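Local coordinates for hypothetical protein PH0435 (Pyrococcus horikoshii, PDB 2YV4) that is uncharacterised but, as the C-terminal domain of a Sua5-type protein, probably serves an enzyme that makes threonylcarbamoyl-AMP for tRNA modification, at residues N60-K63 / A64-M68; I20-L23 / V24-K28. All blocks are in the same frame, centred on the assembly; numbering follows the deposited sequence.

Interaction 1: N60-K63 / A64-M68; sequences NLFK and ALRYM
Two turns of the amphipathic helix 54-70 meet here, where Leu61 and Phe62 pack along the helix against Leu65 and Arg66, one turn further on. The backbone is joined by i to i+4 hydrogen bonds; Ala64 N donates a hydrogen bond to Asn60 O at 2.8 Å, and Leu65 N donates one to Leu61 O. In the next pair, Arg66 N to Phe62 O at 3.0 Å, the donor stands 31° out of the carbonyl plane.

On the buried side the Leu61 and Leu65 side chains cross obliquely, Leu61 CG lying 4.1 Å from Leu65 CD1. That same methyl also comes within 4.2 Å of Phe62 CD1, so one branch of Leu65 serves both neighbours. Leu61 and Leu65 continue onto Leu94, while Ala64 and Leu65 rest on Ile37 of strand 34-38.

On the outer side Arg66 folds back along the helix. Its CG is anti to the carbonyl carbon (chi1 -64°) and the chain runs extended to NE, which carries the guanidinium back over the preceding turn. There Phe62 O sits over one face of the guanidinium, 3.2 Å from Arg66 NH1, but the angle is too poor for a hydrogen bond. Arg66 NH2 approaches the Phe62 ring at its edge, near the ring plane, and lies 3.7 Å from Phe62 CB. The cation-pi partner of this ring is instead Arg93.

Apolar residues toward the strands and charged ones outward are what is expected of a helix packed on a parallel sheet in an alpha/beta fold.

Interaction 2: I20-L23 / V24-K28; sequences ITEL and VKELK
Leu23 O receives the shortest hydrogen bond here, from Leu27 N at 2.7 Å, nearly straight at 168°. Leu27 CG packs 3.1 Å from the same Leu23 O. A turn earlier Val24 N bonds to Ile20 O at 2.9 Å, and the methyls Ile20 CG2 and Val24 CG2 meet at 4.2 Å as their side chains cross; both residues face Val36 of strand 34-38.

On the outer side Glu22 and Glu26 come together with their carboxylate planes 90° apart. Glu22 CG is anti to the backbone N (chi1 179°), which sends the chain across to Glu26, where Glu22 OE1 lies 3.0 Å from Glu26 OE2. Two acceptors this close would repel if both were charged, a strain probably eased by the salt bridge from Glu22 OE2 to Lys19. With an alanine in place of Glu22, Lys19 would probably lose its carboxylate mate and Glu26 would be likely to turn more freely. The Thr21 and Lys25 side chains lie next to each other in the same direction, Thr21 CG2 4.0 Å from Lys25 CE.

Leucine, isoleucine and valine on one flank and charged residues on the other make this an amphipathic helix lying on the parallel sheet of an alpha/beta domain.

From the N terminus, strand 5-11 leads into helix 13-29, which holds interaction 2; strands 34-38 and 46-49 follow, then helix 54-70 with interaction 1, and strand 75-81 after it. Each contact is local within its helix and closes no long loop; the two stand in series, neither nested nor crossed. The centres of interactions 1 and 2 lie about 20 Å apart, on opposite sides of the chain's centre. Their nearest atoms are about 10 Å apart. Between them is the parallel sheet: both helices pack on strands 34-38 and 75-81, with interaction 2 also reaching strand 5-11 and interaction 1 reaching strand 46-49. Together they form part of an alpha/beta/alpha sandwich.

Interaction 1: N60-K63 / A64-M68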
ATOM      1  N   ASN A  60      11.261   0.021  -5.754  1.00 24.41           N
ATOM      2  CA  ASN A  60      10.363   1.175  -5.645  1.00 23.00           C
ATOM      3  C   ASN A  60       9.730   1.484  -4.286  1.00 21.10           C
ATOM      4  O   ASN A  60       9.384   2.633  -4.014  1.00 18.87           O
ATOM      5  CB  ASN A  60       9.210   1.050  -6.652  1.00 24.70           C
ATOM      6  CG  ASN A  60       9.678   0.740  -8.058  1.00 25.85           C
ATOM      7  OD1 ASN A  60      10.639   1.330  -8.553  1.00 23.81           O
ATOM      8  ND2 ASN A  60       8.980  -0.181  -8.721  1.00 24.52           N
ATOM      9  N   LEU A  61       9.565   0.473  -3.441  1.00 19.37           N
ATOM     10  CA  LEU A  61       8.896   0.674  -2.156  1.00 18.34           C
ATOM     11  C   LEU A  61       9.310   1.888  -1.326  1.00 18.48           C
ATOM     12  O   LEU A  61       8.475   2.743  -1.024  1.00 17.72           O
ATOM     13  CB  LEU A  61       8.994  -0.594  -1.300  1.00 16.10           C
ATOM     14  CG  LEU A  61       8.126  -0.564  -0.040  1.00 13.18           C
ATOM     15  CD1 LEU A  61       6.678  -0.268  -0.422  1.00 12.30           C
ATOM     16  CD2 LEU A  61       8.230  -1.895   0.684  1.00 11.58           C
ATOM     17  N   PHE A  62      10.582   1.968  -0.950  1.00 18.14           N
ATOM     18  CA  PHE A  62      11.048   3.090  -0.139  1.00 19.62           C
ATOM     19  C   PHE A  62      10.934   4.431  -0.865  1.00 18.83           C
ATOM     20  O   PHE A  62      10.680   5.467  -0.246  1.00 19.19           O
ATOM     21  CB  PHE A  62      12.484   2.828   0.335  1.00 23.12           C
ATOM     22  CG  PHE A  62      12.562   1.937   1.550  1.00 27.65           C
ATOM     23  CD1 PHE A  62      11.658   0.889   1.723  1.00 28.71           C
ATOM     24  CD2 PHE A  62      13.540   2.141   2.520  1.00 29.99           C
ATOM     25  CE1 PHE A  62      11.725   0.059   2.842  1.00 30.12           C
ATOM     26  CE2 PHE A  62      13.617   1.317   3.644  1.00 30.42           C
ATOM     27  CZ  PHE A  62      12.707   0.272   3.805  1.00 31.24           C
ATOM     28  N   LYS A  63      11.116   4.415  -2.178  1.00 16.84           N
ATOM     29  CA  LYS A  63      10.978   5.639  -2.952  1.00 18.10           C
ATOM     30  C   LYS A  63       9.507   6.050  -2.867  1.00 15.11           C
ATOM     31  O   LYS A  63       9.180   7.232  -2.749  1.00 14.37           O
ATOM     32  CB  LYS A  63      11.375   5.392  -4.412  1.00 21.40           C
ATOM     33  CG  LYS A  63      11.148   6.584  -5.328  1.00 27.76           C
ATOM     34  CD  LYS A  63      11.771   6.355  -6.699  1.00 30.43           C
ATOM     35  CE  LYS A  63      11.514   7.543  -7.611  1.00 33.79           C
ATOM     36  NZ  LYS A  63      11.986   8.817  -6.999  1.00 35.23           N
ATOM     37  N   ALA A  64       8.622   5.057  -2.909  1.00 12.48           N
ATOM     38  CA  ALA A  64       7.181   5.301  -2.833  1.00 10.87           C
ATOM     39  C   ALA A  64       6.804   5.881  -1.475  1.00  9.40           C
ATOM     40  O   ALA A  64       6.042   6.848  -1.384  1.00  9.03           O
ATOM     41  CB  ALA A  64       6.423   4.005  -3.074  1.00  9.30           C
ATOM     42  N   LEU A  65       7.334   5.282  -0.416  1.00  9.14           N
ATOM     43  CA  LEU A  65       7.047   5.750   0.937  1.00  9.84           C
ATOM     44  C   LEU A  65       7.554   7.182   1.160  1.00 11.44           C
ATOM     45  O   LEU A  65       6.923   7.968   1.866  1.00 12.10           O
ATOM     46  CB  LEU A  65       7.667   4.794   1.959  1.00 10.84           C
ATOM     47  CG  LEU A  65       7.017   3.404   2.025  1.00 11.84           C
ATOM     48  CD1 LEU A  65       7.901   2.436   2.793  1.00 10.55           C
ATOM     49  CD2 LEU A  65       5.643   3.525   2.670  1.00 11.70           C
ATOM     50  N   ARG A  66       8.688   7.527   0.560  1.00 12.55           N
ATOM     51  CA  ARG A  66       9.207   8.883   0.724  1.00 14.06           C
ATOM     52  C   ARG A  66       8.246   9.848   0.040  1.00 10.83           C
ATOM     53  O   ARG A  66       8.003  10.952   0.529  1.00  9.78           O
ATOM     54  CB  ARG A  66      10.611   9.014   0.125  1.00 14.55           C
ATOM     55  CG  ARG A  66      11.650   8.162   0.832  1.00 20.46           C
ATOM     56  CD  ARG A  66      13.062   8.501   0.386  1.00 24.59           C
ATOM     57  NE  ARG A  66      14.006   7.454   0.767  1.00 29.37           N
ATOM     58  CZ  ARG A  66      14.252   6.370   0.035  1.00 31.53           C
ATOM     59  NH1 ARG A  66      13.628   6.196  -1.121  1.00 32.02           N
ATOM     60  NH2 ARG A  66      15.113   5.454   0.463  1.00 33.35           N
ATOM     61  N   TYR A  67       7.701   9.419  -1.093  1.00  9.27           N
ATOM     62  CA  TYR A  67       6.744  10.234  -1.835  1.00  8.80           C
ATOM     63  C   TYR A  67       5.527  10.492  -0.950  1.00 10.25           C
ATOM     64  O   TYR A  67       5.036  11.619  -0.858  1.00  8.50           O
ATOM     65  CB  TYR A  67       6.292   9.507  -3.104  1.00 10.72           C
ATOM     66  CG  TYR A  67       5.228  10.251  -3.872  1.00 10.40           C
ATOM     67  CD1 TYR A  67       5.566  11.290  -4.740  1.00 11.93           C
ATOM     68  CD2 TYR A  67       3.875   9.966  -3.674  1.00 10.60           C
ATOM     69  CE1 TYR A  67       4.588  12.033  -5.385  1.00 12.69           C
ATOM     70  CE2 TYR A  67       2.888  10.701  -4.312  1.00 11.90           C
ATOM     71  CZ  TYR A  67       3.248  11.738  -5.163  1.00 14.70           C
ATOM     72  OH  TYR A  67       2.271  12.501  -5.765  1.00 12.93           O
HETATM   73  N   MSE A  68       5.051   9.437  -0.295  1.00 10.55           N
HETATM   74  CA  MSE A  68       3.889   9.540   0.578  1.00 10.03           C
HETATM   75  C   MSE A  68       4.105  10.504   1.738  1.00 10.60           C
HETATM   76  O   MSE A  68       3.228  11.308   2.058  1.00  8.90           O
HETATM   77  CB  MSE A  68       3.510   8.162   1.114  1.00  9.03           C
HETATM   78  CG  MSE A  68       2.978   7.216   0.050  1.00 11.74           C
HETATM   79 SE   MSE A  68       1.424   7.936  -0.861  1.00 19.04          SE
HETATM   80  CE  MSE A  68       1.510   6.880  -2.493  1.00 12.37           C
TER

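Interaction 2: I20-L23 / V24-K28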
ATOM      1  N   ILE A  20      -8.882  -3.078  -0.515  1.00 10.20           N
ATOM      2  CA  ILE A  20      -8.259  -1.757  -0.560  1.00  9.25           C
ATOM      3  C   ILE A  20      -9.300  -0.678  -0.865  1.00 11.41           C
ATOM      4  O   ILE A  20      -9.335   0.365  -0.210  1.00  8.98           O
ATOM      5  CB  ILE A  20      -7.128  -1.695  -1.618  1.00  7.56           C
ATOM      6  CG1 ILE A  20      -5.972  -2.597  -1.178  1.00  4.62           C
ATOM      7  CG2 ILE A  20      -6.637  -0.253  -1.782  1.00  7.13           C
ATOM      8  CD1 ILE A  20      -4.823  -2.663  -2.152  1.00  4.17           C
ATOM      9  N   THR A  21     -10.148  -0.932  -1.858  1.00 11.64           N
ATOM     10  CA  THR A  21     -11.192   0.022  -2.227  1.00 13.30           C
ATOM     11  C   THR A  21     -12.012   0.375  -0.987  1.00 14.73           C
ATOM     12  O   THR A  21     -12.307   1.545  -0.732  1.00 13.12           O
ATOM     13  CB  THR A  21     -12.132  -0.572  -3.285  1.00 15.26           C
ATOM     14  OG1 THR A  21     -11.360  -0.995  -4.415  1.00 14.96           O
ATOM     15  CG2 THR A  21     -13.164   0.464  -3.733  1.00 13.84           C
ATOM     16  N   GLU A  22     -12.356  -0.656  -0.218  1.00 14.08           N
ATOM     17  CA  GLU A  22     -13.139  -0.511   1.003  1.00 14.91           C
ATOM     18  C   GLU A  22     -12.417   0.337   2.047  1.00 13.43           C
ATOM     19  O   GLU A  22     -12.996   1.271   2.601  1.00 12.62           O
ATOM     20  CB  GLU A  22     -13.444  -1.895   1.591  1.00 19.32           C
ATOM     21  CG  GLU A  22     -14.244  -1.878   2.889  1.00 24.52           C
ATOM     22  CD  GLU A  22     -14.229  -3.225   3.603  1.00 29.95           C
ATOM     23  OE1 GLU A  22     -14.947  -3.377   4.615  1.00 32.75           O
ATOM     24  OE2 GLU A  22     -13.495  -4.132   3.159  1.00 33.04           O
ATOM     25  N   LEU A  23     -11.155   0.009   2.313  1.00 11.43           N
ATOM     26  CA  LEU A  23     -10.361   0.737   3.296  1.00 11.21           C
ATOM     27  C   LEU A  23     -10.175   2.217   2.955  1.00 11.04           C
ATOM     28  O   LEU A  23     -10.255   3.075   3.835  1.00  9.25           O
ATOM     29  CB  LEU A  23      -8.986   0.078   3.471  1.00 13.18           C
ATOM     30  CG  LEU A  23      -8.931  -1.215   4.289  1.00 18.06           C
ATOM     31  CD1 LEU A  23      -7.525  -1.797   4.233  1.00 20.01           C
ATOM     32  CD2 LEU A  23      -9.335  -0.933   5.735  1.00 20.23           C
ATOM     33  N   VAL A  24      -9.905   2.513   1.687  1.00 10.72           N
ATOM     34  CA  VAL A  24      -9.725   3.892   1.263  1.00  9.64           C
ATOM     35  C   VAL A  24     -10.968   4.711   1.628  1.00 12.69           C
ATOM     36  O   VAL A  24     -10.866   5.767   2.256  1.00 12.99           O
ATOM     37  CB  VAL A  24      -9.457   3.969  -0.255  1.00  9.71           C
ATOM     38  CG1 VAL A  24      -9.617   5.403  -0.754  1.00  6.60           C
ATOM     39  CG2 VAL A  24      -8.039   3.471  -0.549  1.00  5.71           C
ATOM     40  N   LYS A  25     -12.142   4.217   1.252  1.00 12.12           N
ATOM     41  CA  LYS A  25     -13.380   4.919   1.566  1.00 15.05           C
ATOM     42  C   LYS A  25     -13.504   5.107   3.072  1.00 14.90           C
ATOM     43  O   LYS A  25     -13.838   6.193   3.541  1.00 14.96           O
ATOM     44  CB  LYS A  25     -14.588   4.139   1.042  1.00 16.02           C
ATOM     45  CG  LYS A  25     -14.729   4.159  -0.462  1.00 16.56           C
ATOM     46  CD  LYS A  25     -15.817   3.199  -0.907  1.00 18.92           C
ATOM     47  CE  LYS A  25     -15.914   3.128  -2.419  1.00 18.59           C
ATOM     48  NZ  LYS A  25     -16.916   2.112  -2.838  1.00 19.43           N
ATOM     49  N   GLU A  26     -13.227   4.047   3.828  1.00 12.95           N
ATOM     50  CA  GLU A  26     -13.307   4.111   5.280  1.00 15.20           C
ATOM     51  C   GLU A  26     -12.370   5.166   5.852  1.00 15.46           C
ATOM     52  O   GLU A  26     -12.771   5.979   6.686  1.00 14.57           O
ATOM     53  CB  GLU A  26     -12.975   2.749   5.889  1.00 16.83           C
ATOM     54  CG  GLU A  26     -14.130   1.757   5.875  1.00 22.01           C
ATOM     55  CD  GLU A  26     -13.684   0.342   6.214  1.00 25.20           C
ATOM     56  OE1 GLU A  26     -12.701   0.195   6.973  1.00 27.57           O
ATOM     57  OE2 GLU A  26     -14.316  -0.621   5.727  1.00 27.68           O
ATOM     58  N   LEU A  27     -11.121   5.155   5.405  1.00 13.27           N
ATOM     59  CA  LEU A  27     -10.150   6.120   5.891  1.00 13.95           C
ATOM     60  C   LEU A  27     -10.559   7.547   5.517  1.00 14.63           C
ATOM     61  O   LEU A  27     -10.469   8.457   6.340  1.00 13.65           O
ATOM     62  CB  LEU A  27      -8.762   5.781   5.336  1.00 14.62           C
ATOM     63  CG  LEU A  27      -8.246   4.420   5.824  1.00 15.26           C
ATOM     64  CD1 LEU A  27      -6.925   4.071   5.157  1.00 14.93           C
ATOM     65  CD2 LEU A  27      -8.089   4.457   7.341  1.00 16.10           C
ATOM     66  N   LYS A  28     -11.019   7.739   4.284  1.00 14.90           N
ATOM     67  CA  LYS A  28     -11.436   9.068   3.844  1.00 17.97           C
ATOM     68  C   LYS A  28     -12.579   9.590   4.708  1.00 19.36           C
ATOM     69  O   LYS A  28     -12.541  10.725   5.179  1.00 20.86           O
ATOM     70  CB  LYS A  28     -11.886   9.048   2.384  1.00 18.13           C
ATOM     71  CG  LYS A  28     -10.766   9.107   1.358  1.00 18.25           C
ATOM     72  CD  LYS A  28     -11.361   9.252  -0.029  1.00 19.01           C
ATOM     73  CE  LYS A  28     -10.309   9.378  -1.110  1.00 21.28           C
ATOM     74  NZ  LYS A  28     -10.951   9.480  -2.455  1.00 19.79           N
TER